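Local coordinates for protein (hdlp (histone deacetylase-like protein)) (Aquifex aeolicus, PDB 1C3P), which binds zinc and probably acts as a deacetylase of the histone deacetylase family, at residues 29-32 / 33-37; 110-113 / 114-117. All coordinates share one frame; numbering follows the deposited sequence.

Interaction 1: residues 29-32 / 33-37; sequences SLLL and RFKDA. Unlike the reference sequence in segment 33-37: K35 (reference Leu).
Two bends in the side chain of K35, where the reference sequence has leucine, at chi3 (-63°) and chi4 (61°), curl its methylenes back over the preceding helical turn, where they cross the isobutyl group of L31. CD2 of L31 lies only 3.5 Å from CE of K35, tighter than ordinary van der Waals contact. L31 is itself off a staggered rotamer, its chi1 being -148°, so the close fit and a strained conformation occur together. The same curl sets NZ of K35 3.7 Å from O of L31 and 4.0 Å from CD2 of L32, so the amine ends among leucines, buried and without a hydrogen-bonding partner. The ring of W310 makes a cation-pi contact with K35, which would offset part of the cost of burying the charge, while the apolar surroundings would tend to favour the neutral amine. The backbone agrees with this pairing: N of K35 donates to O of L31 at 2.8 Å.

Helix 28-37 is the crossover of the beta-alpha-beta unit that leads from strand 4-8 to strand 46-48, within an arginase-type alpha/beta fold. L32 and K35 rest on L6 of the first strand, while helix 299-314 packs against L30, L31, F34 and K35.

One step back along the helix, CD1 of L30 approaches CB of F34 at 4.1 Å, and F34 also packs on A326 and L330 of helix 324-332. R33, by contrast, is exposed. Its aliphatic stem runs back toward the earlier turn, bringing CG within 3.3 Å of O of S29, the same carbonyl that accepts the hydrogen bond from N of R33 at 3.0 Å.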
# COMPACT_ATOMS: atom_id res chain seq x y z
N SER A 29 11.83 4.38 -6.53
CA SER A 29 12.88 4.87 -7.43
C SER A 29 12.94 3.92 -8.61
O SER A 29 13.19 4.33 -9.75
CB SER A 29 14.25 4.93 -6.72
OG SER A 29 14.75 3.63 -6.41
N LEU A 30 12.69 2.64 -8.36
CA LEU A 30 12.74 1.69 -9.45
C LEU A 30 11.56 1.94 -10.38
O LEU A 30 11.71 1.84 -11.59
CB LEU A 30 12.71 0.25 -8.93
CG LEU A 30 12.79 -0.90 -9.95
CD1 LEU A 30 11.55 -0.93 -10.80
CD2 LEU A 30 14.03 -0.73 -10.83
N LEU A 31 10.39 2.27 -9.82
CA LEU A 31 9.21 2.53 -10.64
C LEU A 31 9.50 3.72 -11.56
O LEU A 31 9.21 3.68 -12.75
CB LEU A 31 7.99 2.88 -9.77
CG LEU A 31 6.55 2.51 -10.20
CD1 LEU A 31 5.56 3.57 -9.66
CD2 LEU A 31 6.42 2.43 -11.69
N LEU A 32 10.05 4.78 -10.99
CA LEU A 32 10.36 5.97 -11.77
C LEU A 32 11.32 5.65 -12.90
O LEU A 32 11.08 6.06 -14.03
CB LEU A 32 10.95 7.07 -10.88
CG LEU A 32 10.02 7.81 -9.92
CD1 LEU A 32 10.79 8.92 -9.20
CD2 LEU A 32 8.87 8.43 -10.69
N ARG A 33 12.39 4.93 -12.60
CA ARG A 33 13.36 4.59 -13.63
C ARG A 33 12.74 3.67 -14.67
O ARG A 33 13.06 3.76 -15.85
CB ARG A 33 14.61 3.93 -13.02
CG ARG A 33 15.42 4.90 -12.14
CD ARG A 33 16.82 4.37 -11.83
NE ARG A 33 16.79 3.12 -11.07
CZ ARG A 33 17.87 2.47 -10.66
NH1 ARG A 33 19.08 2.95 -10.92
NH2 ARG A 33 17.74 1.34 -9.97
N PHE A 34 11.84 2.80 -14.23
CA PHE A 34 11.17 1.88 -15.12
C PHE A 34 10.20 2.61 -16.05
O PHE A 34 10.20 2.39 -17.27
CB PHE A 34 10.41 0.82 -14.31
CG PHE A 34 9.85 -0.28 -15.14
CD1 PHE A 34 10.69 -1.26 -15.67
CD2 PHE A 34 8.49 -0.34 -15.43
CE1 PHE A 34 10.17 -2.29 -16.48
CE2 PHE A 34 7.95 -1.35 -16.23
CZ PHE A 34 8.80 -2.33 -16.76
N LYS A 35 9.36 3.49 -15.52
CA LYS A 35 8.46 4.16 -16.44
C LYS A 35 9.21 5.05 -17.41
O LYS A 35 8.76 5.26 -18.53
CB LYS A 35 7.40 4.94 -15.70
CG LYS A 35 6.31 4.04 -15.14
CD LYS A 35 5.28 4.84 -14.40
CE LYS A 35 5.90 5.52 -13.21
NZ LYS A 35 6.98 6.48 -13.57
N ASP A 36 10.36 5.56 -16.99
CA ASP A 36 11.15 6.41 -17.87
C ASP A 36 11.75 5.53 -18.97
O ASP A 36 11.68 5.88 -20.15
CB ASP A 36 12.27 7.12 -17.09
CG ASP A 36 13.10 8.05 -17.97
OD1 ASP A 36 12.50 8.88 -18.70
OD2 ASP A 36 14.33 7.97 -17.91
N ALA A 37 12.33 4.40 -18.58
CA ALA A 37 12.92 3.48 -19.55
C ALA A 37 11.87 3.04 -20.59
O ALA A 37 12.20 2.85 -21.76
CB ALA A 37 13.53 2.25 -18.83

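Interaction 2: residues 110-113 / 114-117; sequences TVQA and IEEF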
# COMPACT_ATOMS: atom_id res chain seq x y z
N THR A 110 2.06 11.60 0.48
CA THR A 110 0.65 11.27 0.62
C THR A 110 -0.14 12.55 0.83
O THR A 110 -1.24 12.67 0.30
CB THR A 110 0.42 10.29 1.77
OG1 THR A 110 0.81 8.99 1.33
CG2 THR A 110 -1.06 10.30 2.22
N VAL A 111 0.42 13.51 1.56
CA VAL A 111 -0.28 14.77 1.74
C VAL A 111 -0.33 15.46 0.37
O VAL A 111 -1.35 16.04 -0.01
CB VAL A 111 0.43 15.68 2.78
CG1 VAL A 111 -0.28 17.03 2.82
CG2 VAL A 111 0.38 15.04 4.17
N GLN A 112 0.76 15.38 -0.39
CA GLN A 112 0.78 15.97 -1.72
C GLN A 112 -0.27 15.32 -2.61
O GLN A 112 -0.94 15.99 -3.38
CB GLN A 112 2.17 15.82 -2.36
CG GLN A 112 3.26 16.55 -1.60
CD GLN A 112 4.61 16.35 -2.22
OE1 GLN A 112 5.05 17.14 -3.07
NE2 GLN A 112 5.29 15.29 -1.82
N ALA A 113 -0.39 14.00 -2.52
CA ALA A 113 -1.41 13.32 -3.32
C ALA A 113 -2.79 13.85 -2.95
O ALA A 113 -3.64 14.07 -3.81
CB ALA A 113 -1.36 11.82 -3.08
N ILE A 114 -3.02 14.05 -1.66
CA ILE A 114 -4.32 14.57 -1.26
C ILE A 114 -4.50 16.01 -1.74
O ILE A 114 -5.59 16.38 -2.21
CB ILE A 114 -4.50 14.50 0.25
CG1 ILE A 114 -4.51 13.02 0.68
CG2 ILE A 114 -5.82 15.16 0.64
CD1 ILE A 114 -4.35 12.81 2.20
N GLU A 115 -3.44 16.81 -1.64
CA GLU A 115 -3.50 18.21 -2.11
C GLU A 115 -3.91 18.25 -3.58
O GLU A 115 -4.76 19.05 -3.98
CB GLU A 115 -2.14 18.91 -1.95
CG GLU A 115 -1.75 19.22 -0.52
CD GLU A 115 -0.32 19.72 -0.39
OE1 GLU A 115 0.41 19.80 -1.41
OE2 GLU A 115 0.10 20.02 0.75
N GLU A 116 -3.30 17.39 -4.38
CA GLU A 116 -3.59 17.33 -5.81
C GLU A 116 -5.03 16.92 -6.07
O GLU A 116 -5.70 17.50 -6.93
CB GLU A 116 -2.65 16.36 -6.50
CG GLU A 116 -1.23 16.87 -6.57
CD GLU A 116 -1.16 18.23 -7.23
OE1 GLU A 116 -1.62 18.36 -8.38
OE2 GLU A 116 -0.66 19.17 -6.60
N PHE A 117 -5.50 15.92 -5.33
CA PHE A 117 -6.86 15.46 -5.50
C PHE A 117 -7.86 16.58 -5.18
O PHE A 117 -8.86 16.74 -5.88
CB PHE A 117 -7.15 14.28 -4.57
CG PHE A 117 -8.53 13.70 -4.75
CD1 PHE A 117 -8.80 12.86 -5.83
CD2 PHE A 117 -9.56 14.02 -3.87
CE1 PHE A 117 -10.09 12.35 -6.02
CE2 PHE A 117 -10.85 13.51 -4.06
CZ PHE A 117 -11.11 12.67 -5.13
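Helix 98-118 of the alpha/beta fold packs on the parallel sheet, touching strands 4-8 and 290-292, and residues 110-117 form two of its later turns, linked by regular i to i+4 backbone hydrogen bonds. Side chains four residues apart follow the same spacing. The methyl CG2 of T110 meets CD1 of I114 at 4.1 Å, and CG1 of I114 sits 3.3 Å from O of T110. Whereas the methyl of T110 serves this apolar pair, its OG1 is hydrogen-bonded to N125 and N146. I114 goes on to touch V290 of the sheet and Y153 and L154 of helix 146-156, thereby joining sheet and neighbouring helix through one branched side chain.

V111 and E115 make a mixed pair. With chi1 at -72°, CG of E115 stands beside its own backbone N and passes 3.2 Å from O of V111; the chain then stays extended, which carries the carboxylate back alongside V111, OE2 of E115 lying 3.7 Å from CG1 of V111. That oxygen is also held by a salt bridge to R50, whose charge would be expected to favour the ionised carboxylate. O of V111 accepts the hydrogen bond from N of E115 at 2.8 Å, with the donor in the carbonyl plane.

The next glutamate takes another course. A113 and Q112 touch I7 of strand 4-8, and E116, touching K5 of that strand, turns at chi2 (-55°) so that OE2 reaches a salt bridge with K119. The bend begins at CG of E116, which lies 3.3 Å from O of Q112.

How the interactions relate
Both examples are helical turns that bury most of their residues and touch strand 4-8, yet they remain separate, with centres 21 Å apart and nearest atoms about 11 Å apart. Residues 29-37 belong to a crossover to strand 46-48, at one margin of the sheet, and are covered by helices 299-314 and 324-332; residues 110-117 lie somewhat nearer the centre of the molecule, against strands 4-8 and 290-292. Charge is handled differently in each. Interaction 1 buries an amine among leucines with an aromatic ring as its partner, and has two exposed charged residues; interaction 2 has none fully exposed, and its two carboxylates find basic partners.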